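Local atomic coordinates of CD1-2 antigen (Gallus gallus, PDB entry 3DBX), a protein that probably presents lipid antigens at the cell surface, as an MHC class I-like glycoprotein of the CD1 family. Residues I219-L224 / Y265-Q270; S213-P218 / L247-R252. All coordinates share one frame; numbering follows the deposited sequence.

Both contacts lie in the membrane-proximal immunoglobulin C1-set domain. Contact 1 joins strands 220-225 and 265-270, neighbours in one sheet of the sandwich. Contact 2 joins the end of strand 204-214 and the loop after it to the start of strand 249-257, in the other sheet. Contact 1 is a regular ladder, partly buried, with an apolar inner face and a more polar outer one. Contact 2 is largely buried. It has one bridge, and aromatic rings carry it. Its end of the domain reaches the MHC-like platform and the chain of another protein. The two contacts meet in the core, where I219 packs on F214 and L251.

Contact 1 of 2, residues I219-L224 / Y265-Q270; sequences IAVTWL and YACRVQ
L224 packs against R268 on the face of the sheet that also carries A220, T222, A266 and Q270. At R268, CB sits 4.0 Å from CD1 of L224 and about as far from T222 OG1. CG then runs anti to the backbone N (chi1 -178°). A bend at chi3 (74°) brings the guanidinium to the L224 methyls. CZ and NH2 face CD2, which stands 3.6 Å above the guanidinium plane, toward its rim. NH1 meets CD1 at 3.8 Å. The leucine thus covers one face of the charged group with its two methyls.

The backbones form an antiparallel ladder of six hydrogen bonds. A220 with Q270, T222 with R268 and L224 with A266 are the hydrogen-bonded pairs. The L224 N to A266 O bond is short, at 2.7 Å. The return bond, A266 N to L224 O, is longer at 3.2 Å and more bent (154°). These are strands C and F of the immunoglobulin sandwich, central in their sheet. Strand 279-282 flanks 265-270 on its other side.

The opposite face holds V221, W223, C267 and V269 and looks into the core. C267 carries the intersheet disulfide to C209. Its SG lies 3.4 Å from V221 CG1 and 4.9 Å from the centroid of the W223 six-membered ring, a sulfur-aromatic contact. C267 CB stands over one face of that indole. The W223 and C267 pair is the tryptophan-disulfide core known from immunoglobulin domains. W223 NE1 makes a weak hydrogen bond to S253 OG of the facing sheet. Farther along, I219 CD1 presses on V269 CG1 at 3.5 Å, closer than usual for two methyl carbons.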
loop_
_atom_site.group_PDB
_atom_site.type_symbol
_atom_site.label_atom_id
_atom_site.label_comp_id
_atom_site.label_asym_id
_atom_site.label_seq_id
_atom_site.Cartn_x
_atom_site.Cartn_y
_atom_site.Cartn_z
ATOM N N ILE A 219 -10.435 -8.163 -7.595
ATOM C CA ILE A 219 -11.686 -7.900 -8.339
ATOM C C ILE A 219 -11.359 -7.943 -9.826
ATOM O O ILE A 219 -10.188 -7.739 -10.225
ATOM C CB ILE A 219 -12.286 -6.502 -7.935
ATOM C CG1 ILE A 219 -13.767 -6.358 -8.352
ATOM C CG2 ILE A 219 -11.417 -5.350 -8.455
ATOM C CD1 ILE A 219 -14.376 -5.060 -7.846
ATOM N N ALA A 220 -12.356 -8.261 -10.654
ATOM C CA ALA A 220 -12.133 -8.168 -12.077
ATOM C C ALA A 220 -13.305 -7.436 -12.712
ATOM O O ALA A 220 -14.463 -7.793 -12.501
ATOM C CB ALA A 220 -11.926 -9.506 -12.704
ATOM N N VAL A 221 -12.974 -6.410 -13.478
ATOM C CA VAL A 221 -13.951 -5.534 -14.116
ATOM C C VAL A 221 -13.699 -5.626 -15.612
ATOM O O VAL A 221 -12.569 -5.353 -16.072
ATOM C CB VAL A 221 -13.751 -4.096 -13.682
ATOM C CG1 VAL A 221 -14.759 -3.191 -14.399
ATOM C CG2 VAL A 221 -13.876 -3.967 -12.144
ATOM N N THR A 222 -14.718 -6.052 -16.366
ATOM C CA THR A 222 -14.588 -6.161 -17.806
ATOM C C THR A 222 -15.709 -5.378 -18.499
ATOM O O THR A 222 -16.736 -5.068 -17.893
ATOM C CB THR A 222 -14.540 -7.634 -18.300
ATOM O OG1 THR A 222 -15.736 -8.317 -17.911
ATOM C CG2 THR A 222 -13.318 -8.390 -17.687
ATOM N N TRP A 223 -15.466 -5.033 -19.759
ATOM C CA TRP A 223 -16.456 -4.380 -20.583
ATOM C C TRP A 223 -17.041 -5.405 -21.479
ATOM O O TRP A 223 -16.334 -6.288 -21.938
ATOM C CB TRP A 223 -15.800 -3.274 -21.386
ATOM C CG TRP A 223 -15.554 -2.070 -20.515
ATOM C CD1 TRP A 223 -14.397 -1.755 -19.829
ATOM C CD2 TRP A 223 -16.496 -1.043 -20.216
ATOM N NE1 TRP A 223 -14.584 -0.592 -19.123
ATOM C CE2 TRP A 223 -15.858 -0.130 -19.353
ATOM C CE3 TRP A 223 -17.828 -0.804 -20.598
ATOM C CZ2 TRP A 223 -16.505 0.991 -18.860
ATOM C CZ3 TRP A 223 -18.465 0.323 -20.103
ATOM C CH2 TRP A 223 -17.819 1.185 -19.240
ATOM N N LEU A 224 -18.341 -5.307 -21.721
ATOM C CA LEU A 224 -18.998 -6.177 -22.694
ATOM C C LEU A 224 -19.522 -5.316 -23.847
ATOM O O LEU A 224 -20.086 -4.239 -23.609
ATOM C CB LEU A 224 -20.136 -6.973 -22.049
ATOM C CG LEU A 224 -19.857 -7.840 -20.809
ATOM C CD1 LEU A 224 -21.162 -8.076 -20.069
ATOM C CD2 LEU A 224 -19.233 -9.137 -21.180
ATOM N N TYR A 265 -23.181 -1.275 -24.760
ATOM C CA TYR A 265 -22.101 -1.509 -23.806
ATOM C C TYR A 265 -22.590 -1.711 -22.340
ATOM O O TYR A 265 -23.644 -1.201 -21.933
ATOM C CB TYR A 265 -21.042 -0.382 -23.895
ATOM C CG TYR A 265 -20.325 -0.367 -25.242
ATOM C CD1 TYR A 265 -20.780 0.426 -26.292
ATOM C CD2 TYR A 265 -19.207 -1.161 -25.461
ATOM C CE1 TYR A 265 -20.124 0.435 -27.517
ATOM C CE2 TYR A 265 -18.557 -1.157 -26.671
ATOM C CZ TYR A 265 -19.004 -0.360 -27.685
ATOM O OH TYR A 265 -18.344 -0.390 -28.881
ATOM N N ALA A 266 -21.817 -2.494 -21.581
ATOM C CA ALA A 266 -22.033 -2.707 -20.153
ATOM C C ALA A 266 -20.714 -3.070 -19.488
ATOM O O ALA A 266 -19.879 -3.747 -20.112
ATOM C CB ALA A 266 -23.035 -3.839 -19.916
ATOM N N CYS A 267 -20.556 -2.604 -18.236
ATOM C CA CYS A 267 -19.473 -2.979 -17.326
ATOM C C CYS A 267 -19.904 -4.206 -16.500
ATOM O O CYS A 267 -20.988 -4.188 -15.937
ATOM C CB CYS A 267 -19.235 -1.788 -16.370
ATOM S SG CYS A 267 -17.834 -2.029 -15.335
ATOM N N ARG A 268 -19.080 -5.254 -16.450
ATOM C CA ARG A 268 -19.342 -6.408 -15.619
ATOM C C ARG A 268 -18.246 -6.534 -14.547
ATOM O O ARG A 268 -17.043 -6.398 -14.843
ATOM C CB ARG A 268 -19.456 -7.690 -16.466
ATOM C CG ARG A 268 -19.791 -8.949 -15.613
ATOM C CD ARG A 268 -20.385 -10.090 -16.388
ATOM N NE ARG A 268 -19.398 -10.785 -17.214
ATOM C CZ ARG A 268 -19.684 -11.500 -18.297
ATOM N NH1 ARG A 268 -20.936 -11.671 -18.715
ATOM N NH2 ARG A 268 -18.700 -12.052 -18.976
ATOM N N VAL A 269 -18.680 -6.754 -13.307
ATOM C CA VAL A 269 -17.785 -6.793 -12.136
ATOM C C VAL A 269 -17.895 -8.148 -11.479
ATOM O O VAL A 269 -18.990 -8.604 -11.112
ATOM C CB VAL A 269 -18.110 -5.700 -11.091
ATOM C CG1 VAL A 269 -17.015 -5.616 -10.070
ATOM C CG2 VAL A 269 -18.252 -4.332 -11.740
ATOM N N GLN A 270 -16.758 -8.808 -11.349
ATOM C CA GLN A 270 -16.693 -10.115 -10.706
ATOM C C GLN A 270 -15.917 -9.851 -9.397
ATOM O O GLN A 270 -14.883 -9.165 -9.390
ATOM C CB GLN A 270 -15.989 -11.098 -11.652
ATOM C CG GLN A 270 -15.540 -12.468 -11.040
ATOM C CD GLN A 270 -14.687 -13.308 -12.016
ATOM O OE1 GLN A 270 -13.958 -12.761 -12.870
ATOM N NE2 GLN A 270 -14.805 -14.630 -11.919
#

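Contact 2 of 2, residues S213-P218 / L247-R252; sequences SFYPRP and LTYQLR
F214 CG lies between its backbone N and carbonyl carbon (chi1 60°), while Y249 CG is anti to its own carbonyl carbon (chi1 -65°). With these torsions the two side chains meet at about a right angle. One face of the F214 ring lies against Y249, with CB in a CH-pi contact 4.0 Å from the ring centroid. Y249 O sits over the same ring, 3.3 Å from F214 CD1. The backbones are joined by Y249 N to F214 O at 3.0 Å and by a weak bond from F214 N to Y249 O. At the end of strand B two residues, S213 and F214, stand opposite the single Y249, a G1 beta bulge. A cis peptide before P216 follows, as is usual at this B-C turn in C1-set domains. R217 then reaches across the Y249 ring, with CG 3.8 Å above its centre. Its guanidinium is turned 73° from the ring plane. Y215 lies alongside Y249, its CD2 3.8 Å from Y249 CE2 at the ring edges. Y215 CE2 also touches L247 CG at 3.8 Å. Both tyrosine hydroxyls hydrogen-bond to the carboxylate of D37 in the MHC-like domain, one to each oxygen.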
loop_
_atom_site.group_PDB
_atom_site.type_symbol
_atom_site.label_atom_id
_atom_site.label_comp_id
_atom_site.label_asym_id
_atom_site.label_seq_id
_atom_site.Cartn_x
_atom_site.Cartn_y
_atom_site.Cartn_z
ATOM N N SER A 213 -16.444 0.703 -2.876
ATOM C CA SER A 213 -17.008 0.129 -1.632
ATOM C C SER A 213 -16.677 -1.298 -1.324
ATOM O O SER A 213 -17.233 -1.849 -0.353
ATOM C CB SER A 213 -18.535 0.325 -1.544
ATOM O OG SER A 213 -18.831 1.710 -1.449
ATOM N N PHE A 214 -15.762 -1.911 -2.084
ATOM C CA PHE A 214 -15.620 -3.365 -1.984
ATOM C C PHE A 214 -14.475 -3.888 -1.118
ATOM O O PHE A 214 -13.415 -3.281 -1.009
ATOM C CB PHE A 214 -15.542 -4.008 -3.371
ATOM C CG PHE A 214 -14.385 -3.520 -4.209
ATOM C CD1 PHE A 214 -14.542 -2.437 -5.043
ATOM C CD2 PHE A 214 -13.176 -4.202 -4.204
ATOM C CE1 PHE A 214 -13.471 -2.007 -5.881
ATOM C CE2 PHE A 214 -12.108 -3.784 -4.973
ATOM C CZ PHE A 214 -12.248 -2.664 -5.809
ATOM N N TYR A 215 -14.702 -5.045 -0.514
ATOM C CA TYR A 215 -13.629 -5.689 0.232
ATOM C C TYR A 215 -13.913 -7.192 0.160
ATOM O O TYR A 215 -15.055 -7.599 0.318
ATOM C CB TYR A 215 -13.599 -5.182 1.700
ATOM C CG TYR A 215 -12.439 -5.791 2.467
ATOM C CD1 TYR A 215 -12.610 -6.926 3.244
ATOM C CD2 TYR A 215 -11.157 -5.259 2.346
ATOM C CE1 TYR A 215 -11.530 -7.517 3.912
ATOM C CE2 TYR A 215 -10.066 -5.835 3.014
ATOM C CZ TYR A 215 -10.261 -6.960 3.792
ATOM O OH TYR A 215 -9.174 -7.509 4.450
ATOM N N PRO A 216 -12.885 -8.034 -0.038
ATOM C CA PRO A 216 -11.448 -7.800 -0.146
ATOM C C PRO A 216 -11.008 -7.157 -1.481
ATOM O O PRO A 216 -11.838 -6.880 -2.339
ATOM C CB PRO A 216 -10.850 -9.205 0.065
ATOM C CG PRO A 216 -11.934 -10.164 -0.359
ATOM C CD PRO A 216 -13.229 -9.470 -0.013
ATOM N N ARG A 217 -9.707 -6.943 -1.633
ATOM C CA ARG A 217 -9.140 -6.189 -2.745
ATOM C C ARG A 217 -9.269 -6.804 -4.140
ATOM O O ARG A 217 -9.411 -6.045 -5.121
ATOM C CB ARG A 217 -7.646 -5.953 -2.462
ATOM C CG ARG A 217 -6.965 -4.851 -3.334
ATOM C CD ARG A 217 -5.479 -4.809 -2.985
ATOM N NE ARG A 217 -4.797 -3.602 -3.481
ATOM C CZ ARG A 217 -4.238 -3.475 -4.687
ATOM N NH1 ARG A 217 -4.320 -4.464 -5.575
ATOM N NH2 ARG A 217 -3.619 -2.339 -5.025
ATOM N N PRO A 218 -9.049 -8.144 -4.284
ATOM C CA PRO A 218 -9.079 -8.702 -5.648
ATOM C C PRO A 218 -10.436 -8.505 -6.310
ATOM O O PRO A 218 -11.463 -8.622 -5.646
ATOM C CB PRO A 218 -8.833 -10.189 -5.408
ATOM C CG PRO A 218 -8.027 -10.215 -4.138
ATOM C CD PRO A 218 -8.669 -9.179 -3.301
ATOM N N LEU A 247 -10.832 0.676 5.031
ATOM C CA LEU A 247 -10.428 -0.605 4.465
ATOM C C LEU A 247 -11.481 -1.145 3.493
ATOM O O LEU A 247 -11.937 -2.274 3.644
ATOM C CB LEU A 247 -10.137 -1.648 5.573
ATOM C CG LEU A 247 -9.240 -2.837 5.217
ATOM C CD1 LEU A 247 -7.981 -2.381 4.482
ATOM C CD2 LEU A 247 -8.851 -3.616 6.452
ATOM N N THR A 248 -11.886 -0.325 2.523
ATOM C CA THR A 248 -12.555 -0.805 1.311
ATOM C C THR A 248 -11.750 -0.247 0.107
ATOM O O THR A 248 -10.806 0.510 0.288
ATOM C CB THR A 248 -14.001 -0.370 1.196
ATOM O OG1 THR A 248 -14.058 1.043 1.225
ATOM C CG2 THR A 248 -14.906 -0.956 2.313
ATOM N N TYR A 249 -12.105 -0.619 -1.116
ATOM C CA TYR A 249 -11.307 -0.210 -2.278
ATOM C C TYR A 249 -12.209 0.343 -3.385
ATOM O O TYR A 249 -13.405 0.181 -3.321
ATOM C CB TYR A 249 -10.489 -1.401 -2.808
ATOM C CG TYR A 249 -9.435 -1.900 -1.827
ATOM C CD1 TYR A 249 -8.163 -1.323 -1.792
ATOM C CD2 TYR A 249 -9.730 -2.931 -0.929
ATOM C CE1 TYR A 249 -7.207 -1.772 -0.910
ATOM C CE2 TYR A 249 -8.767 -3.389 -0.015
ATOM C CZ TYR A 249 -7.520 -2.794 -0.013
ATOM O OH TYR A 249 -6.539 -3.215 0.838
ATOM N N GLN A 250 -11.600 0.990 -4.388
ATOM C CA GLN A 250 -12.278 1.610 -5.505
ATOM C C GLN A 250 -11.398 1.423 -6.762
ATOM O O GLN A 250 -10.200 1.416 -6.665
ATOM C CB GLN A 250 -12.252 3.114 -5.274
ATOM C CG GLN A 250 -13.553 3.660 -4.989
ATOM C CD GLN A 250 -13.521 5.142 -4.827
ATOM O OE1 GLN A 250 -13.430 5.662 -3.705
ATOM N NE2 GLN A 250 -13.641 5.839 -5.932
ATOM N N LEU A 251 -12.003 1.362 -7.935
ATOM C CA LEU A 251 -11.273 1.120 -9.192
ATOM C C LEU A 251 -12.121 1.824 -10.247
ATOM O O LEU A 251 -13.355 1.907 -10.103
ATOM C CB LEU A 251 -11.278 -0.413 -9.501
ATOM C CG LEU A 251 -10.520 -1.007 -10.683
ATOM C CD1 LEU A 251 -10.389 -2.497 -10.420
ATOM C CD2 LEU A 251 -11.315 -0.833 -11.937
ATOM N N ARG A 252 -11.472 2.305 -11.302
ATOM C CA ARG A 252 -12.147 2.872 -12.466
ATOM C C ARG A 252 -11.648 2.080 -13.687
ATOM O O ARG A 252 -10.425 1.911 -13.842
ATOM C CB ARG A 252 -11.671 4.317 -12.600
ATOM C CG ARG A 252 -12.732 5.421 -12.700
ATOM C CD ARG A 252 -11.992 6.824 -12.667
ATOM N NE ARG A 252 -12.336 7.693 -13.807
ATOM C CZ ARG A 252 -11.640 7.788 -14.949
ATOM N NH1 ARG A 252 -10.545 7.053 -15.148
ATOM N NH2 ARG A 252 -12.042 8.625 -15.898
#